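Long-range contacts in lipolytic enzyme, g-d-s-l (Clostridium thermocellum, PDB 2W47), which carries a family 6 carbohydrate-binding module, a beta-sandwich domain modelled here with a bound glycan and a calcium ion: residues 53-58 with 127-132; 5-10 with 44-49; 72-77 with 108-113; 78-83 with 97-102; 25-30 with 123-128. All blocks are in the same frame, centred on the assembly; numbering follows the deposited sequence.

How the contacts relate
From the N terminus, residues 5-10 open contact 2, which closes at residues 44-49 and joins the two main sheets of the beta-sandwich. Inside that loop residues 25-30 open contact 5. It crosses contact 2, because it closes only on residues 123-128 near the C terminus. Residues 53-58 open contact 1, which ends on the same strand, 122-130, and pairs two neighbouring strands of the four-stranded sheet. Contact 3 is nested within contact 1 and pairs strands 70-74 and 106-114 of the five-stranded sheet. Contact 4 is nested within contact 3 and packs the outermost strand 77-83 of one sheet against the outermost strand 95-103 of the other.

Contact 1 of 5, residues 53-58 with 127-132; sequences SYALIF and KVFSAN
Ser53 O is approached by two groups. Ala131 N donates to it at 2.9 Å. Water 1 lies within donating range of Ser53 O and also sits 2.7 Å from Ser130 OG, so it can bridge the two residues. The rest of the pairing is regular and antiparallel. Ala55 faces Phe129 and Ile57 faces Lys127 as hydrogen-bonded pairs. The shortest of their bonds runs from Lys127 N to Ile57 O at 2.7 Å and is nearly straight (174°). In the return bond, Ile57 N donates to Lys127 O.

Side chains pack on both faces of the pair. On one face, Phe129 CG stands between its backbone N and carbonyl carbon (chi1 57°), and this brings the ring over Ala55. Ala55 CB is 3.7 Å from the centroid of the Phe129 ring, offset toward the rim, in a CH-pi contact. The methyl CD1 of Ile57 meets the edge of the same ring, 3.5 Å from Phe129 CE1. On the other face, Leu56 and Val128 lie side by side. Leu56 CD2 touches both methyls of Val128, at 3.9 Å from CG2. Tyr54 CD1 also reaches Val128 CG1, at 4.0 Å, and the Tyr54 hydroxyl bonds to Ser50 O.

These are the two inner strands of the four-stranded sheet. Strand 95-103 pairs with the far side of 53-58, and strand 5-8 flanks 122-130. Leu56 and Val128 point into the sandwich, toward Ile110 and Val46 of the opposing sheet.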
# COMPACT_ATOMS: atom_id res chain seq x y z
N SER A 53 10.93 12.16 -7.08
CA SER A 53 10.93 11.01 -6.17
C SER A 53 9.99 11.24 -5.00
O SER A 53 10.00 12.30 -4.37
CB SER A 53 12.35 10.74 -5.67
OG SER A 53 13.27 10.68 -6.74
N TYR A 54 9.17 10.23 -4.72
CA TYR A 54 8.19 10.29 -3.64
C TYR A 54 8.30 9.06 -2.78
O TYR A 54 8.52 7.96 -3.29
CB TYR A 54 6.76 10.38 -4.20
CG TYR A 54 6.46 11.72 -4.82
CD1 TYR A 54 5.73 12.68 -4.13
CD2 TYR A 54 6.91 12.03 -6.10
CE1 TYR A 54 5.46 13.93 -4.70
CE2 TYR A 54 6.64 13.27 -6.68
CZ TYR A 54 5.92 14.21 -5.97
OH TYR A 54 5.65 15.44 -6.54
N ALA A 55 8.12 9.24 -1.48
CA ALA A 55 7.93 8.12 -0.57
C ALA A 55 6.49 7.64 -0.67
O ALA A 55 5.56 8.45 -0.68
CB ALA A 55 8.26 8.53 0.84
N LEU A 56 6.34 6.33 -0.78
CA LEU A 56 5.05 5.65 -0.78
C LEU A 56 5.08 4.74 0.43
O LEU A 56 5.80 3.74 0.45
CB LEU A 56 4.88 4.82 -2.06
CG LEU A 56 5.19 5.50 -3.39
CD1 LEU A 56 5.03 4.52 -4.55
CD2 LEU A 56 4.31 6.72 -3.58
N ILE A 57 4.31 5.10 1.46
CA ILE A 57 4.31 4.36 2.71
C ILE A 57 2.94 3.74 2.94
O ILE A 57 1.92 4.44 3.00
CB ILE A 57 4.69 5.26 3.91
CG1 ILE A 57 6.11 5.82 3.73
CG2 ILE A 57 4.57 4.48 5.22
CD1 ILE A 57 6.61 6.67 4.91
N PHE A 58 2.91 2.42 3.07
CA PHE A 58 1.68 1.70 3.41
C PHE A 58 1.65 1.50 4.92
O PHE A 58 2.61 1.00 5.50
CB PHE A 58 1.66 0.32 2.74
CG PHE A 58 1.71 0.37 1.24
CD1 PHE A 58 0.54 0.41 0.49
CD2 PHE A 58 2.94 0.36 0.58
CE1 PHE A 58 0.59 0.44 -0.90
CE2 PHE A 58 2.99 0.39 -0.81
CZ PHE A 58 1.82 0.43 -1.56
N LYS A 127 0.37 6.59 2.27
CA LYS A 127 0.81 7.95 2.55
C LYS A 127 1.89 8.30 1.54
O LYS A 127 2.83 7.54 1.34
CB LYS A 127 1.37 8.00 3.96
CG LYS A 127 1.97 9.34 4.39
CD LYS A 127 2.56 9.21 5.79
CE LYS A 127 3.12 10.51 6.32
NZ LYS A 127 3.58 10.34 7.72
N VAL A 128 1.75 9.46 0.90
CA VAL A 128 2.65 9.87 -0.17
C VAL A 128 3.20 11.25 0.15
O VAL A 128 2.45 12.18 0.47
CB VAL A 128 1.92 9.88 -1.56
CG1 VAL A 128 2.86 10.27 -2.71
CG2 VAL A 128 1.30 8.51 -1.84
N PHE A 129 4.52 11.38 0.06
CA PHE A 129 5.15 12.69 0.24
C PHE A 129 6.41 12.79 -0.59
O PHE A 129 7.00 11.78 -0.98
CB PHE A 129 5.39 13.04 1.72
CG PHE A 129 6.22 12.04 2.48
CD1 PHE A 129 5.62 10.96 3.13
CD2 PHE A 129 7.60 12.19 2.59
CE1 PHE A 129 6.39 10.04 3.85
CE2 PHE A 129 8.37 11.28 3.29
CZ PHE A 129 7.76 10.21 3.93
N SER A 130 6.80 14.02 -0.90
CA SER A 130 7.97 14.28 -1.70
C SER A 130 9.22 13.82 -0.94
O SER A 130 9.33 14.05 0.26
CB SER A 130 8.05 15.76 -2.03
OG SER A 130 9.20 16.07 -2.80
N ALA A 131 10.12 13.15 -1.64
CA ALA A 131 11.35 12.66 -1.03
C ALA A 131 12.49 12.84 -2.03
O ALA A 131 13.18 11.88 -2.39
CB ALA A 131 11.19 11.20 -0.61
N ASN A 132 12.67 14.08 -2.48
CA ASN A 132 13.66 14.35 -3.51
C ASN A 132 15.09 14.05 -3.09
O ASN A 132 15.94 13.81 -3.94
CB ASN A 132 13.52 15.76 -4.09
CG ASN A 132 12.34 15.88 -5.04
OD1 ASN A 132 11.48 16.73 -4.85
ND2 ASN A 132 12.29 15.02 -6.06
O HOH W 1 9.39 14.97 -5.24

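Contact 2 of 5, residues 5-10 with 44-49; sequences VIYQAE and WNVNAP
Trp44 lays the face of its indole against Tyr7. Tyr7 CB sits over the five-membered ring, 3.6 Å from its centroid and offset toward the rim. Tyr7 CG lies anti to the carbonyl carbon (chi1 -69°), which carries it toward Val46. The Tyr7 ring turns an edge toward that indole face, as an offset edge-to-face pair with planes at 61°. Trp44 NE1 donates to Gln8 O at 3.0 Å. The acceptor lies in the indole plane, the donor above the Gln8 carbonyl plane. Asn45 points its CB away, but its backbone O approaches Tyr7 CE1 at 3.5 Å. Val46 comes over the centre of the phenol ring, with CG2 4.0 Å above it. At Asn47 the backbone N donates to Tyr7 OH at 3.0 Å. Water 2 meets Tyr7 OH, at 2.7 Å, and donates to Asn47 O.

Strands 5-8 and 44-48 belong to different main sheets of the sandwich, so side chains bridge them in place of backbone pairing. The indole at CB and the Asn47 amide and water 2 at OH set the line of the Tyr7 side chain, and Val46 CG2 limits how its ring can turn. The indole N-H of buried Trp44 is satisfied by Gln8 O.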
# COMPACT_ATOMS: atom_id res chain seq x y z
N VAL A 5 0.21 13.45 1.79
CA VAL A 5 -1.17 13.19 1.40
C VAL A 5 -1.49 11.74 1.74
O VAL A 5 -0.74 10.82 1.39
CB VAL A 5 -1.39 13.46 -0.10
CG1 VAL A 5 -2.83 13.18 -0.49
CG2 VAL A 5 -1.03 14.92 -0.43
N ILE A 6 -2.58 11.56 2.47
CA ILE A 6 -3.02 10.22 2.83
C ILE A 6 -4.13 9.77 1.88
O ILE A 6 -5.14 10.46 1.70
CB ILE A 6 -3.45 10.13 4.31
CG1 ILE A 6 -2.23 10.25 5.23
CG2 ILE A 6 -4.20 8.82 4.57
CD1 ILE A 6 -2.53 10.20 6.72
N TYR A 7 -3.89 8.63 1.25
CA TYR A 7 -4.85 7.99 0.36
C TYR A 7 -5.53 6.90 1.17
O TYR A 7 -4.93 5.85 1.44
CB TYR A 7 -4.14 7.46 -0.89
CG TYR A 7 -3.65 8.59 -1.75
CD1 TYR A 7 -4.46 9.13 -2.75
CD2 TYR A 7 -2.41 9.18 -1.51
CE1 TYR A 7 -4.02 10.20 -3.52
CE2 TYR A 7 -1.97 10.26 -2.28
CZ TYR A 7 -2.78 10.76 -3.27
OH TYR A 7 -2.37 11.83 -4.04
N GLN A 8 -6.76 7.16 1.60
CA GLN A 8 -7.44 6.24 2.49
C GLN A 8 -7.96 4.99 1.78
O GLN A 8 -8.15 4.99 0.57
CB GLN A 8 -8.60 6.94 3.24
CG GLN A 8 -8.18 7.60 4.56
CD GLN A 8 -7.80 6.58 5.61
OE1 GLN A 8 -8.09 5.39 5.47
NE2 GLN A 8 -7.15 7.04 6.68
N ALA A 9 -8.18 3.93 2.55
CA ALA A 9 -8.65 2.65 2.02
C ALA A 9 -9.89 2.82 1.14
O ALA A 9 -9.97 2.23 0.05
CB ALA A 9 -8.95 1.68 3.17
N GLU A 10 -10.84 3.64 1.59
CA GLU A 10 -12.13 3.78 0.89
C GLU A 10 -11.98 4.42 -0.49
O GLU A 10 -12.89 4.34 -1.32
CB GLU A 10 -13.14 4.57 1.75
CG GLU A 10 -12.81 6.08 1.86
CD GLU A 10 -13.48 6.85 3.01
OE1 GLU A 10 -12.92 7.91 3.38
OE2 GLU A 10 -14.53 6.43 3.54
N TRP A 44 -4.46 2.97 -6.13
CA TRP A 44 -4.83 4.36 -5.93
C TRP A 44 -4.37 5.21 -7.10
O TRP A 44 -3.32 4.95 -7.71
CB TRP A 44 -4.18 4.92 -4.67
CG TRP A 44 -4.83 4.57 -3.38
CD1 TRP A 44 -5.93 5.15 -2.81
CD2 TRP A 44 -4.36 3.60 -2.43
NE1 TRP A 44 -6.18 4.59 -1.59
CE2 TRP A 44 -5.23 3.64 -1.33
CE3 TRP A 44 -3.29 2.70 -2.42
CZ2 TRP A 44 -5.07 2.82 -0.22
CZ3 TRP A 44 -3.13 1.88 -1.31
CH2 TRP A 44 -4.02 1.95 -0.23
N ASN A 45 -5.16 6.24 -7.38
CA ASN A 45 -4.76 7.30 -8.29
C ASN A 45 -4.09 8.41 -7.49
O ASN A 45 -4.74 9.16 -6.76
CB ASN A 45 -5.99 7.82 -9.05
CG ASN A 45 -6.47 6.84 -10.08
OD1 ASN A 45 -5.69 6.33 -10.89
ND2 ASN A 45 -7.78 6.58 -10.08
N VAL A 46 -2.77 8.47 -7.60
CA VAL A 46 -1.95 9.33 -6.76
C VAL A 46 -1.46 10.53 -7.55
O VAL A 46 -0.88 10.38 -8.63
CB VAL A 46 -0.77 8.53 -6.17
CG1 VAL A 46 0.22 9.44 -5.42
CG2 VAL A 46 -1.29 7.47 -5.22
N ASN A 47 -1.72 11.72 -7.00
CA ASN A 47 -1.27 12.96 -7.61
C ASN A 47 0.18 13.26 -7.24
O ASN A 47 0.57 13.12 -6.08
CB ASN A 47 -2.17 14.11 -7.16
CG ASN A 47 -1.68 15.46 -7.66
OD1 ASN A 47 -1.24 16.30 -6.87
ND2 ASN A 47 -1.75 15.67 -8.96
N ALA A 48 0.95 13.68 -8.23
CA ALA A 48 2.28 14.24 -7.98
C ALA A 48 2.28 15.68 -8.48
O ALA A 48 2.11 15.91 -9.69
CB ALA A 48 3.36 13.42 -8.68
N PRO A 49 2.43 16.67 -7.57
CA PRO A 49 2.44 18.07 -8.00
C PRO A 49 3.56 18.37 -8.99
O PRO A 49 3.40 19.24 -9.85
CB PRO A 49 2.69 18.83 -6.69
CG PRO A 49 2.22 17.92 -5.63
CD PRO A 49 2.56 16.54 -6.11
O HOH W 2 -0.15 13.19 -3.53

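Contact 3 of 5, residues 72-77 with 108-113; sequences ITVNGN and NVIRAT
Ile72 lies across from Ala112 in a non-hydrogen-bonded pair, and its side chain leans over the neighbouring strand. CB stands 4.1 Å from Arg111 O. The branch CG2 comes closer to that oxygen, at 3.8 Å. CG1 turns the other way and packs on Met83. The second torsion (chi2 -58°) then folds CD1 back over strand 108-113, where it touches Ala112 CB at 3.7 Å. Ile72 and Ala112 share the inward face with Val74 and Ile110. Ile99 and Leu103, of the opposing sheet, cover this face.

The two strands are neighbours in the five-stranded antiparallel sheet of the beta-sandwich. Thr73 and Arg111 form the hydrogen-bonded pair, with Thr73 N donating to Arg111 O and Arg111 N to Thr73 O. Asn75 N donates to Val109 O at 2.8 Å and carries the pairing one step further. Here the chain reverses in a type I' turn from Val74 to Asn77. The turn closes a beta hairpin of strands 70-74 and 77-83, and Gly76 takes backbone angles at which a CB would collide with the carbonyl O before it.

On the outer face Thr73 and Arg111 lie side by side. Thr73 OG1 touches Arg111 CB at 3.4 Å and holds two waters. Water 3, 2.8 Å from OG1, accepts from Gly76 N and donates to Val109 O, so it ties the turn to the facing strand. Water 4 links Thr73 OG1 to Thr113 OG1, at 2.7 Å from the latter. The Arg111 guanidinium leads away to a salt bridge with Glu43 and a cation-pi contact with Tyr41.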
# COMPACT_ATOMS: atom_id res chain seq x y z
N ILE A 72 4.62 -4.21 -6.50
CA ILE A 72 4.24 -2.80 -6.60
C ILE A 72 4.47 -2.30 -8.00
O ILE A 72 5.58 -2.40 -8.54
CB ILE A 72 5.00 -1.92 -5.59
CG1 ILE A 72 5.04 -2.58 -4.20
CG2 ILE A 72 4.40 -0.50 -5.55
CD1 ILE A 72 3.68 -2.91 -3.58
N THR A 73 3.42 -1.73 -8.58
CA THR A 73 3.51 -1.15 -9.91
C THR A 73 3.12 0.32 -9.90
O THR A 73 2.25 0.74 -9.13
CB THR A 73 2.64 -1.91 -10.95
OG1 THR A 73 1.29 -2.00 -10.48
CG2 THR A 73 3.17 -3.31 -11.19
N VAL A 74 3.80 1.10 -10.74
CA VAL A 74 3.45 2.50 -10.97
C VAL A 74 3.16 2.61 -12.46
O VAL A 74 4.03 2.36 -13.29
CB VAL A 74 4.59 3.47 -10.58
CG1 VAL A 74 4.25 4.91 -10.98
CG2 VAL A 74 4.86 3.38 -9.10
N ASN A 75 1.91 2.91 -12.79
CA ASN A 75 1.47 2.97 -14.18
C ASN A 75 1.74 1.64 -14.91
O ASN A 75 2.01 1.60 -16.11
CB ASN A 75 2.12 4.18 -14.88
CG ASN A 75 1.93 5.47 -14.09
OD1 ASN A 75 2.88 6.21 -13.82
ND2 ASN A 75 0.70 5.72 -13.69
N GLY A 76 1.64 0.54 -14.16
CA GLY A 76 1.85 -0.80 -14.71
C GLY A 76 3.31 -1.23 -14.79
O GLY A 76 3.61 -2.38 -15.12
N ASN A 77 4.21 -0.31 -14.47
CA ASN A 77 5.64 -0.63 -14.42
C ASN A 77 5.98 -1.21 -13.07
O ASN A 77 5.64 -0.63 -12.06
CB ASN A 77 6.45 0.63 -14.68
CG ASN A 77 6.14 1.23 -16.02
OD1 ASN A 77 5.34 2.17 -16.14
ND2 ASN A 77 6.70 0.65 -17.05
N ASN A 108 -0.71 9.21 -11.13
CA ASN A 108 0.09 8.00 -11.17
C ASN A 108 -0.75 6.87 -10.62
O ASN A 108 -1.34 6.99 -9.55
CB ASN A 108 1.36 8.16 -10.35
CG ASN A 108 2.26 9.26 -10.88
OD1 ASN A 108 3.19 8.99 -11.63
ND2 ASN A 108 1.96 10.50 -10.51
N VAL A 109 -0.82 5.78 -11.36
CA VAL A 109 -1.63 4.64 -10.96
C VAL A 109 -0.75 3.70 -10.13
O VAL A 109 0.16 3.08 -10.67
CB VAL A 109 -2.21 3.91 -12.19
CG1 VAL A 109 -3.15 2.81 -11.76
CG2 VAL A 109 -2.95 4.89 -13.13
N ILE A 110 -1.01 3.62 -8.83
CA ILE A 110 -0.17 2.84 -7.93
C ILE A 110 -0.92 1.62 -7.42
O ILE A 110 -1.96 1.76 -6.80
CB ILE A 110 0.36 3.72 -6.77
CG1 ILE A 110 1.09 4.96 -7.34
CG2 ILE A 110 1.26 2.89 -5.84
CD1 ILE A 110 1.93 5.77 -6.37
N ARG A 111 -0.40 0.43 -7.74
CA ARG A 111 -1.05 -0.82 -7.38
C ARG A 111 -0.14 -1.72 -6.55
O ARG A 111 1.06 -1.85 -6.84
CB ARG A 111 -1.54 -1.57 -8.64
CG ARG A 111 -2.32 -2.85 -8.33
CD ARG A 111 -2.63 -3.63 -9.58
NE ARG A 111 -3.55 -2.91 -10.45
CZ ARG A 111 -4.14 -3.46 -11.51
NH1 ARG A 111 -3.92 -4.74 -11.81
NH2 ARG A 111 -4.97 -2.73 -12.25
N ALA A 112 -0.73 -2.34 -5.53
CA ALA A 112 -0.06 -3.34 -4.70
C ALA A 112 -0.82 -4.65 -4.83
O ALA A 112 -1.96 -4.75 -4.40
CB ALA A 112 -0.01 -2.88 -3.26
N THR A 113 -0.16 -5.65 -5.44
CA THR A 113 -0.79 -6.92 -5.77
C THR A 113 -0.22 -8.03 -4.91
O THR A 113 1.00 -8.19 -4.82
CB THR A 113 -0.57 -7.26 -7.26
OG1 THR A 113 -1.11 -6.21 -8.06
CG2 THR A 113 -1.24 -8.55 -7.66
O HOH W 3 0.24 0.38 -11.56
O HOH W 4 0.88 -4.45 -8.73

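Contact 4 of 5, residues 78-83 with 97-102; sequences IVKPSM and AGIVAN
Ile99 is met chiefly by two side chains that approach it at different angles. Val79 crosses it at about a right angle, methyl to methyl, with Val79 CG2 3.8 Å from Ile99 CD1. Met83 crosses it obliquely and passes its sulphur by the other branch, with SD 3.8 Å from Ile99 CG2. The two branches of Ile99 thus serve different partners. With CG1 between the backbone N and the carbonyl carbon (chi1 59°), CG2 lies beside the N. Lys80 adds a looser touch, its CG 4.5 Å from Ile99 CG2.

Met83 is fully extended. CG is anti to the backbone N (chi1 -177°), and the chain runs straight on to the methyl. That length carries CE past Ile99 to strand 97-102, where it meets Ala97 CB at 3.8 Å. CE also lies 3.4 Å from Ala97 O, against the backbone itself.

The residues come from the outermost strands of the two main sheets, so this is one margin of the beta-sandwich. Val79 and Lys80 both face Ile72 in a classic beta bulge, and the CB atoms of both are directed toward 97-102. Ile72 and Phe58 also pack on Met83, from the two sheets.

No hydrogen bond joins the two segments. Apart from the approach of Met83 CE to Ala97 O, they meet through aliphatic carbon and a thioether sulphur, so the contact rests on van der Waals packing. Met83 is buried, whereas Val79 lies at the surface.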
# COMPACT_ATOMS: atom_id res chain seq x y z
N ILE A 78 6.66 -2.36 -13.07
CA ILE A 78 7.03 -3.00 -11.81
C ILE A 78 8.18 -2.22 -11.18
O ILE A 78 9.28 -2.14 -11.75
CB ILE A 78 7.41 -4.48 -12.00
CG1 ILE A 78 6.24 -5.24 -12.64
CG2 ILE A 78 7.79 -5.12 -10.66
CD1 ILE A 78 6.60 -6.66 -13.12
N VAL A 79 7.92 -1.59 -10.04
CA VAL A 79 8.95 -0.82 -9.36
C VAL A 79 9.54 -1.61 -8.19
O VAL A 79 10.68 -1.38 -7.79
CB VAL A 79 8.48 0.59 -8.92
CG1 VAL A 79 8.06 1.40 -10.15
CG2 VAL A 79 7.34 0.52 -7.91
N LYS A 80 8.77 -2.55 -7.65
CA LYS A 80 9.29 -3.47 -6.64
C LYS A 80 8.64 -4.82 -6.88
O LYS A 80 7.46 -5.00 -6.58
CB LYS A 80 9.01 -2.93 -5.23
CG LYS A 80 9.70 -3.70 -4.09
CD LYS A 80 11.23 -3.60 -4.15
CE LYS A 80 11.87 -4.54 -3.13
NZ LYS A 80 11.52 -4.21 -1.72
N PRO A 81 9.38 -5.78 -7.45
CA PRO A 81 8.82 -7.11 -7.71
C PRO A 81 8.26 -7.79 -6.46
O PRO A 81 7.22 -8.44 -6.54
CB PRO A 81 10.00 -7.90 -8.27
CG PRO A 81 10.88 -6.84 -8.89
CD PRO A 81 10.77 -5.67 -7.95
N SER A 82 8.93 -7.64 -5.32
CA SER A 82 8.48 -8.28 -4.10
C SER A 82 8.78 -7.41 -2.89
O SER A 82 9.86 -7.50 -2.29
CB SER A 82 9.12 -9.66 -3.95
OG SER A 82 8.50 -10.37 -2.90
N MET A 83 7.82 -6.56 -2.55
CA MET A 83 7.90 -5.69 -1.38
C MET A 83 7.41 -6.47 -0.17
O MET A 83 6.31 -7.04 -0.18
CB MET A 83 7.04 -4.44 -1.59
CG MET A 83 7.14 -3.46 -0.45
SD MET A 83 6.25 -1.95 -0.84
CE MET A 83 6.43 -1.09 0.72
N ALA A 97 5.43 0.13 5.88
CA ALA A 97 6.37 -0.40 4.89
C ALA A 97 6.35 0.55 3.72
O ALA A 97 5.28 0.91 3.22
CB ALA A 97 5.98 -1.81 4.46
N GLY A 98 7.53 0.99 3.30
CA GLY A 98 7.62 2.03 2.30
C GLY A 98 8.66 1.78 1.24
O GLY A 98 9.60 0.99 1.42
N ILE A 99 8.47 2.46 0.11
CA ILE A 99 9.47 2.53 -0.95
C ILE A 99 9.54 3.96 -1.44
O ILE A 99 8.64 4.77 -1.18
CB ILE A 99 9.16 1.59 -2.16
CG1 ILE A 99 7.80 1.92 -2.80
CG2 ILE A 99 9.28 0.12 -1.77
CD1 ILE A 99 7.59 1.26 -4.15
N VAL A 100 10.63 4.28 -2.13
CA VAL A 100 10.73 5.53 -2.85
C VAL A 100 10.58 5.20 -4.33
O VAL A 100 11.17 4.25 -4.83
CB VAL A 100 12.08 6.23 -2.56
CG1 VAL A 100 12.23 7.48 -3.40
CG2 VAL A 100 12.17 6.58 -1.08
N ALA A 101 9.76 5.99 -5.03
CA ALA A 101 9.51 5.76 -6.44
C ALA A 101 9.43 7.08 -7.18
O ALA A 101 9.01 8.09 -6.62
CB ALA A 101 8.21 4.99 -6.63
N ASN A 102 9.82 7.04 -8.45
CA ASN A 102 9.68 8.20 -9.31
C ASN A 102 8.25 8.29 -9.84
O ASN A 102 7.72 7.31 -10.36
CB ASN A 102 10.68 8.16 -10.47
CG ASN A 102 12.10 8.46 -10.03
OD1 ASN A 102 13.06 7.91 -10.57
ND2 ASN A 102 12.25 9.34 -9.05

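Contact 5 of 5, residues 25-30 with 123-128; sequences GYTGSC and VDYLKV
Thr27 and Asp124 are joined by two hydrogen bonds, one to each carboxylate oxygen. Thr27 N donates to Asp124 OD1 at 2.9 Å, and the bond is nearly straight (170°). Thr27 OG1 donates to Asp124 OD2 at 2.7 Å. Both oxygens are met on their syn side, with the donors somewhat out of the carboxylate plane. The threonine hydroxyl stands between the backbone N and the carbonyl carbon (chi1 60°), which turns it to the same carboxylate as its own N-H. The two side chains cross at about a right angle. Gln8 NE2, from strand 5-8, also bonds to Thr27 OG1.

Charge adds to the grip. Asp124 OD2 also forms a salt bridge with Arg59 NH2, and Gly25 O accepts from the same nitrogen. Asp124 is buried, and these donors are consistent with an ionised carboxylate.

The loop held here connects strand 17-20 to strand 31-34. It runs between Asn23 and Tyr31, two residues of the glycan pocket. Asp124 lies on strand 122-130 of the four-stranded sheet, two residues after Asn122 of the same pocket. The bonds therefore pin the loop to the sandwich, with the Tyr26 side chain about 9 Å from the bound glycan.

Two approaches are of van der Waals kind. Thr27 OG1 sits at the edge of the Tyr125 ring, in its plane, 3.2 Å from CD2. Tyr26 CB rests 3.4 Å from Asp124 OD1, while the Tyr26 ring leads away toward Thr21 and Trp94. Set apart from these, Thr27 O and Asp124 OD1 are two acceptors 3.2 Å apart, with no bond between them.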
# COMPACT_ATOMS: atom_id res chain seq x y z
N GLY A 25 -7.49 -0.07 15.43
CA GLY A 25 -6.22 0.60 15.20
C GLY A 25 -6.07 1.23 13.83
O GLY A 25 -5.12 1.97 13.59
N TYR A 26 -7.02 0.94 12.93
CA TYR A 26 -7.03 1.58 11.63
C TYR A 26 -7.41 3.05 11.81
O TYR A 26 -7.86 3.47 12.89
CB TYR A 26 -8.00 0.87 10.66
CG TYR A 26 -9.46 0.95 11.09
CD1 TYR A 26 -10.27 2.00 10.68
CD2 TYR A 26 -10.01 -0.03 11.90
CE1 TYR A 26 -11.60 2.08 11.07
CE2 TYR A 26 -11.34 0.03 12.30
CZ TYR A 26 -12.13 1.08 11.88
OH TYR A 26 -13.44 1.13 12.30
N THR A 27 -7.23 3.82 10.74
CA THR A 27 -7.59 5.24 10.73
C THR A 27 -8.63 5.48 9.65
O THR A 27 -8.81 4.67 8.74
CB THR A 27 -6.36 6.15 10.50
OG1 THR A 27 -5.77 5.85 9.23
CG2 THR A 27 -5.33 5.99 11.61
N GLY A 28 -9.31 6.62 9.73
CA GLY A 28 -10.41 6.89 8.82
C GLY A 28 -11.53 5.87 9.00
O GLY A 28 -11.72 5.32 10.08
N SER A 29 -12.23 5.59 7.90
CA SER A 29 -13.47 4.83 7.98
C SER A 29 -13.28 3.31 8.03
O SER A 29 -14.17 2.60 8.50
CB SER A 29 -14.37 5.20 6.82
OG SER A 29 -13.74 4.91 5.58
N CYS A 30 -12.15 2.82 7.51
CA CYS A 30 -11.97 1.39 7.33
C CYS A 30 -10.57 1.10 6.83
O CYS A 30 -9.75 2.01 6.68
CB CYS A 30 -13.01 0.86 6.31
SG CYS A 30 -12.90 1.62 4.66
N VAL A 123 -4.43 -3.32 4.93
CA VAL A 123 -3.84 -2.02 4.58
C VAL A 123 -4.77 -0.88 4.96
O VAL A 123 -5.92 -0.79 4.49
CB VAL A 123 -3.46 -1.93 3.07
CG1 VAL A 123 -2.91 -0.56 2.75
CG2 VAL A 123 -2.43 -3.01 2.71
N ASP A 124 -4.27 0.00 5.82
CA ASP A 124 -5.03 1.12 6.35
C ASP A 124 -5.10 2.28 5.35
O ASP A 124 -6.18 2.86 5.13
CB ASP A 124 -4.35 1.58 7.64
CG ASP A 124 -5.15 2.62 8.39
OD1 ASP A 124 -6.39 2.65 8.25
OD2 ASP A 124 -4.53 3.40 9.15
N TYR A 125 -3.95 2.62 4.78
CA TYR A 125 -3.83 3.72 3.84
C TYR A 125 -2.48 3.69 3.14
O TYR A 125 -1.59 2.93 3.53
CB TYR A 125 -4.03 5.09 4.53
CG TYR A 125 -3.05 5.46 5.63
CD1 TYR A 125 -1.70 5.70 5.36
CD2 TYR A 125 -3.50 5.66 6.93
CE1 TYR A 125 -0.82 6.08 6.37
CE2 TYR A 125 -2.64 6.04 7.94
CZ TYR A 125 -1.29 6.25 7.65
OH TYR A 125 -0.41 6.63 8.64
N LEU A 126 -2.35 4.53 2.12
CA LEU A 126 -1.09 4.83 1.48
C LEU A 126 -0.81 6.30 1.73
O LEU A 126 -1.65 7.15 1.45
CB LEU A 126 -1.18 4.55 -0.02
CG LEU A 126 -0.02 5.05 -0.90
CD1 LEU A 126 1.27 4.31 -0.61
CD2 LEU A 126 -0.39 4.95 -2.37
N LYS A 127 0.37 6.59 2.27
CA LYS A 127 0.81 7.95 2.55
C LYS A 127 1.89 8.30 1.54
O LYS A 127 2.83 7.54 1.34
CB LYS A 127 1.37 8.00 3.96
CG LYS A 127 1.97 9.34 4.39
CD LYS A 127 2.56 9.21 5.79
CE LYS A 127 3.12 10.51 6.32
NZ LYS A 127 3.58 10.34 7.72
N VAL A 128 1.75 9.46 0.90
CA VAL A 128 2.65 9.87 -0.17
C VAL A 128 3.20 11.25 0.15
O VAL A 128 2.45 12.18 0.47
CB VAL A 128 1.92 9.88 -1.56
CG1 VAL A 128 2.86 10.27 -2.71
CG2 VAL A 128 1.30 8.51 -1.84